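Local coordinates for THUMP domain-containing protein (Pyrococcus horikoshii, PDB 1VBK), which is of unproven function but, as a ThiI-like protein with a THUMP domain, probably binds RNA and ATP, at residues 133-136 against 140-143; 93-98 against 105-110; 100-105 against 148-153. All blocks are in the same frame, centred on the assembly; numbering follows the deposited sequence.

How the contacts relate
All three contacts lie in the THUMP domain and illustrate how one sheet can be braced by helices through quite different chemistry. Contact 2 is the buried one: helix 84-102 sends an aromatic ring against strand 108-115, and no polar group takes part. Contacts 1 and 3 are only partly buried. Contact 1 ties helix 124-138 to the short strand 142-143 through methyl groups and a thiol, with a weak water link at its margin. Contact 3 returns to helix 84-102, now at its C-terminal end, and adds a salt bridge from the loop after that helix to the residue just before strand 150-157. Strand 108-115 pairs in parallel with both 142-143 and 150-157, so neighbouring strands carry the three contacts.

Contact 1: residues 133-136 against 140-143; sequences EYIL and NCEV
In the beta-alpha-beta unit formed by strand 108-115, helix 124-138 and strand 142-143, the end of the helix meets the first residues of the parallel strand 142-143 and the turn before it. L136 reaches across with both branches, and its two methyls do different work. CD2 lies 3.7 Å from the SG of C141 and equally near the carbonyl oxygen of that residue, while CD1 meets CG2 of V143 at 4.0 Å, the two side chains crossing at about a right angle. C141 points its side chain at the helix. With chi1 at 55°, its SG sits between the backbone N and carbonyl carbon, and from there it touches a second helix residue, I135, whose CG2 lies 3.9 Å away. The thiol is thus lodged against branches from two successive helix residues. F109 of strand 108-115 touches all four side chains, and I135 and C141 also rest on F95 of helix 84-102; L136 and V143 keep an exposed side. No direct hydrogen bond joins the segments; a water weakly connects them, donating to the carbonyl O of L136 at 3.3 Å and accepting from the backbone N of C141 at 3.4 Å.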
# COMPACT_ATOMS: atom_id res chain seq x y z
N GLU A 133 0.69 -13.10 -52.83
CA GLU A 133 0.83 -13.63 -54.18
C GLU A 133 0.76 -15.15 -54.17
O GLU A 133 0.22 -15.77 -55.08
CB GLU A 133 2.16 -13.18 -54.79
CG GLU A 133 2.51 -13.92 -56.08
CD GLU A 133 3.86 -13.51 -56.65
OE1 GLU A 133 4.86 -13.56 -55.91
OE2 GLU A 133 3.90 -13.15 -57.85
N TYR A 134 1.32 -15.75 -53.12
CA TYR A 134 1.33 -17.20 -52.98
C TYR A 134 -0.10 -17.70 -52.80
O TYR A 134 -0.51 -18.67 -53.44
CB TYR A 134 2.17 -17.60 -51.76
CG TYR A 134 2.41 -19.08 -51.64
CD1 TYR A 134 3.22 -19.76 -52.57
CD2 TYR A 134 1.85 -19.82 -50.60
CE1 TYR A 134 3.45 -21.13 -52.46
CE2 TYR A 134 2.07 -21.20 -50.49
CZ TYR A 134 2.88 -21.84 -51.42
OH TYR A 134 3.12 -23.20 -51.29
N ILE A 135 -0.86 -17.04 -51.93
CA ILE A 135 -2.24 -17.43 -51.69
C ILE A 135 -3.10 -17.21 -52.95
O ILE A 135 -3.90 -18.07 -53.32
CB ILE A 135 -2.82 -16.64 -50.47
CG1 ILE A 135 -2.04 -17.04 -49.21
CG2 ILE A 135 -4.31 -16.95 -50.28
CD1 ILE A 135 -2.50 -16.34 -47.95
N LEU A 136 -2.91 -16.07 -53.62
CA LEU A 136 -3.66 -15.77 -54.84
C LEU A 136 -3.42 -16.78 -55.96
O LEU A 136 -4.29 -16.99 -56.81
CB LEU A 136 -3.32 -14.37 -55.35
CG LEU A 136 -4.00 -13.19 -54.65
CD1 LEU A 136 -3.38 -11.89 -55.13
CD2 LEU A 136 -5.49 -13.21 -54.94
N ASN A 140 -8.96 -19.37 -54.92
CA ASN A 140 -9.83 -18.38 -55.54
C ASN A 140 -10.12 -17.42 -54.41
O ASN A 140 -10.78 -17.76 -53.43
CB ASN A 140 -11.14 -19.01 -56.03
CG ASN A 140 -12.05 -18.00 -56.70
OD1 ASN A 140 -11.63 -16.88 -57.01
ND2 ASN A 140 -13.30 -18.38 -56.92
N CYS A 141 -9.59 -16.21 -54.53
CA CYS A 141 -9.78 -15.21 -53.49
C CYS A 141 -9.46 -13.84 -54.05
O CYS A 141 -9.12 -13.70 -55.23
CB CYS A 141 -8.89 -15.51 -52.28
SG CYS A 141 -7.13 -15.68 -52.68
N GLU A 142 -9.54 -12.83 -53.20
CA GLU A 142 -9.31 -11.46 -53.64
C GLU A 142 -8.79 -10.60 -52.51
O GLU A 142 -9.28 -10.68 -51.39
CB GLU A 142 -10.64 -10.92 -54.16
CG GLU A 142 -10.72 -9.45 -54.44
CD GLU A 142 -12.15 -9.07 -54.78
OE1 GLU A 142 -12.70 -9.65 -55.74
OE2 GLU A 142 -12.72 -8.20 -54.09
N VAL A 143 -7.79 -9.78 -52.81
CA VAL A 143 -7.22 -8.90 -51.80
C VAL A 143 -8.13 -7.71 -51.56
O VAL A 143 -8.62 -7.08 -52.50
CB VAL A 143 -5.83 -8.37 -52.23
CG1 VAL A 143 -5.34 -7.31 -51.24
CG2 VAL A 143 -4.83 -9.52 -52.32
O HOH W 1 -7.47 -16.17 -57.15

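Contact 2: residues 93-98 against 105-110; sequences LMFRKK and ERPKFR
F95 and F109 meet edge to face: the rim of the F95 ring is directed at the face of F109, with the planes turned 79° apart and the centroids separated by 5.3 Å. A single atom, CE2 of F95, does most of the touching, lying 3.7 Å from CG of F109. The same CE2 is 3.8 Å from CB of F109, which lies in the plane of the F95 ring, so the approach is made near the root of the F109 side chain and not over the middle of its ring. The torsions explain the meeting. In F95, CG stands opposite the backbone N (chi1 175°), which carries the ring out from the helix toward the strand; in F109, chi1 of 83° places the ring between the backbone N and the carbonyl carbon. One atom further round the F95 rim, CZ meets CG of P107 at 4.1 Å, the two side chains crossing obliquely. P107 and F109, two residues apart, both point toward the helix, and F95 makes contact with each. All three are buried and join without any hydrogen bond. I150 of strand 150-157 also touches both phenylalanines. This is the apolar helix-on-sheet packing of an alpha/beta domain, here the interior of the THUMP domain, where helices 84-102 and 124-138 share strand 108-115.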
# COMPACT_ATOMS: atom_id res chain seq x y z
N LEU A 93 -1.84 -22.96 -45.51
CA LEU A 93 -2.51 -23.99 -44.72
C LEU A 93 -3.56 -23.37 -43.80
O LEU A 93 -4.70 -23.84 -43.71
CB LEU A 93 -1.48 -24.75 -43.89
CG LEU A 93 -2.01 -25.88 -43.00
CD1 LEU A 93 -2.45 -27.05 -43.87
CD2 LEU A 93 -0.91 -26.33 -42.03
N MET A 94 -3.17 -22.31 -43.11
CA MET A 94 -4.09 -21.64 -42.20
C MET A 94 -5.18 -20.88 -42.94
O MET A 94 -6.30 -20.76 -42.45
CB MET A 94 -3.31 -20.72 -41.27
CG MET A 94 -2.34 -21.51 -40.40
SD MET A 94 -1.72 -20.60 -39.03
CE MET A 94 -3.22 -20.56 -37.97
N PHE A 95 -4.84 -20.36 -44.11
CA PHE A 95 -5.82 -19.63 -44.91
C PHE A 95 -6.92 -20.59 -45.33
O PHE A 95 -8.10 -20.27 -45.25
CB PHE A 95 -5.14 -19.03 -46.16
CG PHE A 95 -6.10 -18.37 -47.11
CD1 PHE A 95 -6.84 -19.12 -48.03
CD2 PHE A 95 -6.28 -16.99 -47.08
CE1 PHE A 95 -7.74 -18.50 -48.90
CE2 PHE A 95 -7.18 -16.36 -47.94
CZ PHE A 95 -7.91 -17.12 -48.86
N ARG A 96 -6.52 -21.78 -45.78
CA ARG A 96 -7.49 -22.78 -46.22
C ARG A 96 -8.39 -23.23 -45.08
O ARG A 96 -9.59 -23.40 -45.27
CB ARG A 96 -6.75 -23.96 -46.86
CG ARG A 96 -6.28 -23.61 -48.27
CD ARG A 96 -5.30 -24.60 -48.86
NE ARG A 96 -5.13 -24.35 -50.29
CZ ARG A 96 -4.23 -24.95 -51.06
NH1 ARG A 96 -3.40 -25.84 -50.55
NH2 ARG A 96 -4.17 -24.66 -52.36
N LYS A 97 -7.82 -23.39 -43.89
CA LYS A 97 -8.62 -23.80 -42.75
C LYS A 97 -9.68 -22.74 -42.46
O LYS A 97 -10.85 -23.06 -42.25
CB LYS A 97 -7.74 -24.00 -41.51
CG LYS A 97 -8.55 -24.29 -40.26
CD LYS A 97 -7.66 -24.73 -39.09
CE LYS A 97 -8.49 -24.89 -37.83
NZ LYS A 97 -9.68 -25.78 -38.06
N LYS A 98 -9.27 -21.48 -42.46
CA LYS A 98 -10.19 -20.39 -42.20
C LYS A 98 -11.21 -20.24 -43.33
O LYS A 98 -12.40 -20.03 -43.08
CB LYS A 98 -9.42 -19.08 -42.01
CG LYS A 98 -10.30 -17.86 -41.75
CD LYS A 98 -10.98 -17.91 -40.40
CE LYS A 98 -11.70 -16.59 -40.13
NZ LYS A 98 -12.33 -16.55 -38.79
N GLU A 105 -16.99 -18.82 -51.93
CA GLU A 105 -16.25 -19.26 -53.10
C GLU A 105 -14.99 -18.42 -53.27
O GLU A 105 -13.91 -18.94 -53.58
CB GLU A 105 -17.07 -19.09 -54.37
CG GLU A 105 -18.55 -19.36 -54.26
CD GLU A 105 -19.30 -18.78 -55.44
OE1 GLU A 105 -18.94 -19.14 -56.59
OE2 GLU A 105 -20.23 -17.97 -55.23
N ARG A 106 -15.14 -17.11 -53.07
CA ARG A 106 -14.04 -16.18 -53.26
C ARG A 106 -13.94 -15.19 -52.11
O ARG A 106 -14.37 -14.03 -52.22
CB ARG A 106 -14.26 -15.45 -54.60
CG ARG A 106 -13.14 -14.52 -55.06
CD ARG A 106 -13.67 -13.70 -56.24
NE ARG A 106 -12.79 -12.61 -56.65
CZ ARG A 106 -11.74 -12.75 -57.45
NH1 ARG A 106 -11.42 -13.95 -57.93
NH2 ARG A 106 -11.01 -11.69 -57.78
N PRO A 107 -13.37 -15.63 -50.98
CA PRO A 107 -13.23 -14.77 -49.80
C PRO A 107 -12.27 -13.60 -50.03
O PRO A 107 -11.33 -13.69 -50.83
CB PRO A 107 -12.71 -15.73 -48.73
CG PRO A 107 -11.91 -16.73 -49.54
CD PRO A 107 -12.83 -16.98 -50.72
N LYS A 108 -12.53 -12.49 -49.35
CA LYS A 108 -11.66 -11.32 -49.43
C LYS A 108 -10.64 -11.47 -48.30
O LYS A 108 -11.01 -11.91 -47.20
CB LYS A 108 -12.47 -10.03 -49.23
CG LYS A 108 -13.37 -9.65 -50.41
CD LYS A 108 -14.29 -8.51 -50.02
CE LYS A 108 -15.06 -7.96 -51.21
NZ LYS A 108 -14.18 -7.18 -52.12
N PHE A 109 -9.39 -11.11 -48.56
CA PHE A 109 -8.35 -11.25 -47.53
C PHE A 109 -7.24 -10.21 -47.63
O PHE A 109 -7.14 -9.46 -48.60
CB PHE A 109 -7.71 -12.64 -47.61
CG PHE A 109 -6.61 -12.75 -48.66
CD1 PHE A 109 -6.92 -12.76 -50.02
CD2 PHE A 109 -5.28 -12.86 -48.28
CE1 PHE A 109 -5.91 -12.88 -50.98
CE2 PHE A 109 -4.26 -12.97 -49.23
CZ PHE A 109 -4.57 -12.98 -50.58
N ARG A 110 -6.39 -10.20 -46.60
CA ARG A 110 -5.23 -9.33 -46.57
C ARG A 110 -4.19 -10.05 -45.73
O ARG A 110 -4.51 -10.99 -45.01
CB ARG A 110 -5.54 -7.97 -45.94
CG ARG A 110 -5.75 -7.97 -44.44
CD ARG A 110 -5.42 -6.59 -43.87
NE ARG A 110 -3.98 -6.35 -43.94
CZ ARG A 110 -3.41 -5.18 -44.21
NH1 ARG A 110 -4.15 -4.11 -44.43
NH2 ARG A 110 -2.08 -5.09 -44.26

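Contact 3: residues 100-105 against 148-153; sequences KEVGKE and YDIEIG
V102, on the last helical turn of 84-102, packs in the THUMP domain against D149, just before strand 150-157, and I150, its first residue. This is the close-fitting half of the contact, and the two methyls of the valine divide it. CG1 meets CB of D149 at 3.9 Å, the side chains crossing at about a right angle, while CG2 comes equally near CG1 of I150, whose side chain is buried and also touches K98 and A99 of the same helix. G103, with positive phi, then ends the helical run and the chain turns to K104 on the exposed side. Here the contact is polar, resting on the end of one long side chain. K104 stretches its chain fully beyond CG, and its NZ reaches OD2 of D149 at 2.8 Å in a salt bridge, entering on the syn side but 27° out of the carboxylate plane. The other oxygen, OD1, accepts a hydrogen bond from the backbone N of K108, which helps fix the carboxylate's rotation. With D149 replaced by an alanine, the K104 ammonium and the K108 amide would probably lose their common partner. A water bridges the pair, accepting from NZ of K104 at 3.1 Å and donating to OD1 of D149 at 2.7 Å.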
# COMPACT_ATOMS: atom_id res chain seq x y z
N LYS A 100 -12.43 -22.47 -45.22
CA LYS A 100 -13.44 -23.52 -45.13
C LYS A 100 -14.51 -23.08 -44.13
O LYS A 100 -15.71 -23.29 -44.37
CB LYS A 100 -12.81 -24.84 -44.67
CG LYS A 100 -13.81 -25.98 -44.59
CD LYS A 100 -13.19 -27.25 -44.03
CE LYS A 100 -14.22 -28.38 -43.97
NZ LYS A 100 -13.68 -29.60 -43.31
N GLU A 101 -14.09 -22.47 -43.03
CA GLU A 101 -15.02 -22.00 -42.01
C GLU A 101 -15.84 -20.81 -42.53
O GLU A 101 -17.04 -20.71 -42.25
CB GLU A 101 -14.26 -21.60 -40.74
CG GLU A 101 -13.49 -22.75 -40.12
CD GLU A 101 -12.61 -22.32 -38.97
OE1 GLU A 101 -11.82 -23.16 -38.47
OE2 GLU A 101 -12.69 -21.14 -38.55
N VAL A 102 -15.20 -19.92 -43.29
CA VAL A 102 -15.89 -18.77 -43.85
C VAL A 102 -16.97 -19.25 -44.82
O VAL A 102 -18.09 -18.74 -44.83
CB VAL A 102 -14.90 -17.82 -44.56
CG1 VAL A 102 -15.65 -16.75 -45.34
CG2 VAL A 102 -13.99 -17.16 -43.52
N GLY A 103 -16.63 -20.24 -45.64
CA GLY A 103 -17.59 -20.83 -46.57
C GLY A 103 -17.98 -20.05 -47.81
O GLY A 103 -19.12 -20.17 -48.28
N LYS A 104 -17.06 -19.26 -48.34
CA LYS A 104 -17.35 -18.49 -49.55
C LYS A 104 -16.50 -18.99 -50.70
O LYS A 104 -15.41 -19.52 -50.49
CB LYS A 104 -17.08 -17.01 -49.31
CG LYS A 104 -18.02 -16.36 -48.31
CD LYS A 104 -17.69 -14.89 -48.11
CE LYS A 104 -18.68 -14.22 -47.17
NZ LYS A 104 -18.45 -12.75 -47.08
N GLU A 105 -16.99 -18.82 -51.93
CA GLU A 105 -16.25 -19.26 -53.10
C GLU A 105 -14.99 -18.42 -53.27
O GLU A 105 -13.91 -18.94 -53.58
CB GLU A 105 -17.07 -19.09 -54.37
CG GLU A 105 -18.55 -19.36 -54.26
CD GLU A 105 -19.30 -18.78 -55.44
OE1 GLU A 105 -18.94 -19.14 -56.59
OE2 GLU A 105 -20.23 -17.97 -55.23
N TYR A 148 -12.38 -7.50 -45.23
CA TYR A 148 -11.87 -8.84 -45.53
C TYR A 148 -12.49 -9.90 -44.64
O TYR A 148 -12.80 -9.64 -43.47
CB TYR A 148 -10.35 -8.87 -45.38
CG TYR A 148 -9.82 -8.12 -44.17
CD1 TYR A 148 -9.54 -6.75 -44.23
CD2 TYR A 148 -9.62 -8.78 -42.96
CE1 TYR A 148 -9.06 -6.07 -43.12
CE2 TYR A 148 -9.14 -8.10 -41.84
CZ TYR A 148 -8.86 -6.75 -41.93
OH TYR A 148 -8.39 -6.09 -40.82
N ASP A 149 -12.68 -11.09 -45.21
CA ASP A 149 -13.23 -12.22 -44.47
C ASP A 149 -12.10 -12.90 -43.70
O ASP A 149 -12.32 -13.53 -42.67
CB ASP A 149 -13.83 -13.27 -45.42
CG ASP A 149 -14.96 -12.72 -46.27
OD1 ASP A 149 -14.74 -12.55 -47.48
OD2 ASP A 149 -16.05 -12.47 -45.71
N ILE A 150 -10.89 -12.78 -44.24
CA ILE A 150 -9.73 -13.44 -43.66
C ILE A 150 -8.50 -12.55 -43.57
O ILE A 150 -8.18 -11.82 -44.50
CB ILE A 150 -9.33 -14.66 -44.50
CG1 ILE A 150 -10.48 -15.67 -44.55
CG2 ILE A 150 -8.05 -15.30 -43.95
CD1 ILE A 150 -10.30 -16.74 -45.62
N GLU A 151 -7.82 -12.60 -42.43
CA GLU A 151 -6.59 -11.85 -42.27
C GLU A 151 -5.50 -12.83 -41.88
O GLU A 151 -5.62 -13.53 -40.89
CB GLU A 151 -6.70 -10.78 -41.19
CG GLU A 151 -5.36 -10.10 -40.94
CD GLU A 151 -5.38 -9.16 -39.75
OE1 GLU A 151 -5.84 -9.59 -38.67
OE2 GLU A 151 -4.93 -8.01 -39.90
N ILE A 152 -4.45 -12.90 -42.70
CA ILE A 152 -3.32 -13.77 -42.40
C ILE A 152 -2.31 -12.88 -41.69
O ILE A 152 -1.75 -11.96 -42.30
CB ILE A 152 -2.66 -14.32 -43.69
CG1 ILE A 152 -3.65 -15.21 -44.45
CG2 ILE A 152 -1.40 -15.11 -43.35
CD1 ILE A 152 -4.08 -16.47 -43.70
N GLY A 153 -2.09 -13.14 -40.41
CA GLY A 153 -1.14 -12.35 -39.64
C GLY A 153 0.18 -13.08 -39.53
O GLY A 153 0.21 -14.30 -39.37
O HOH W 2 -16.58 -11.38 -49.11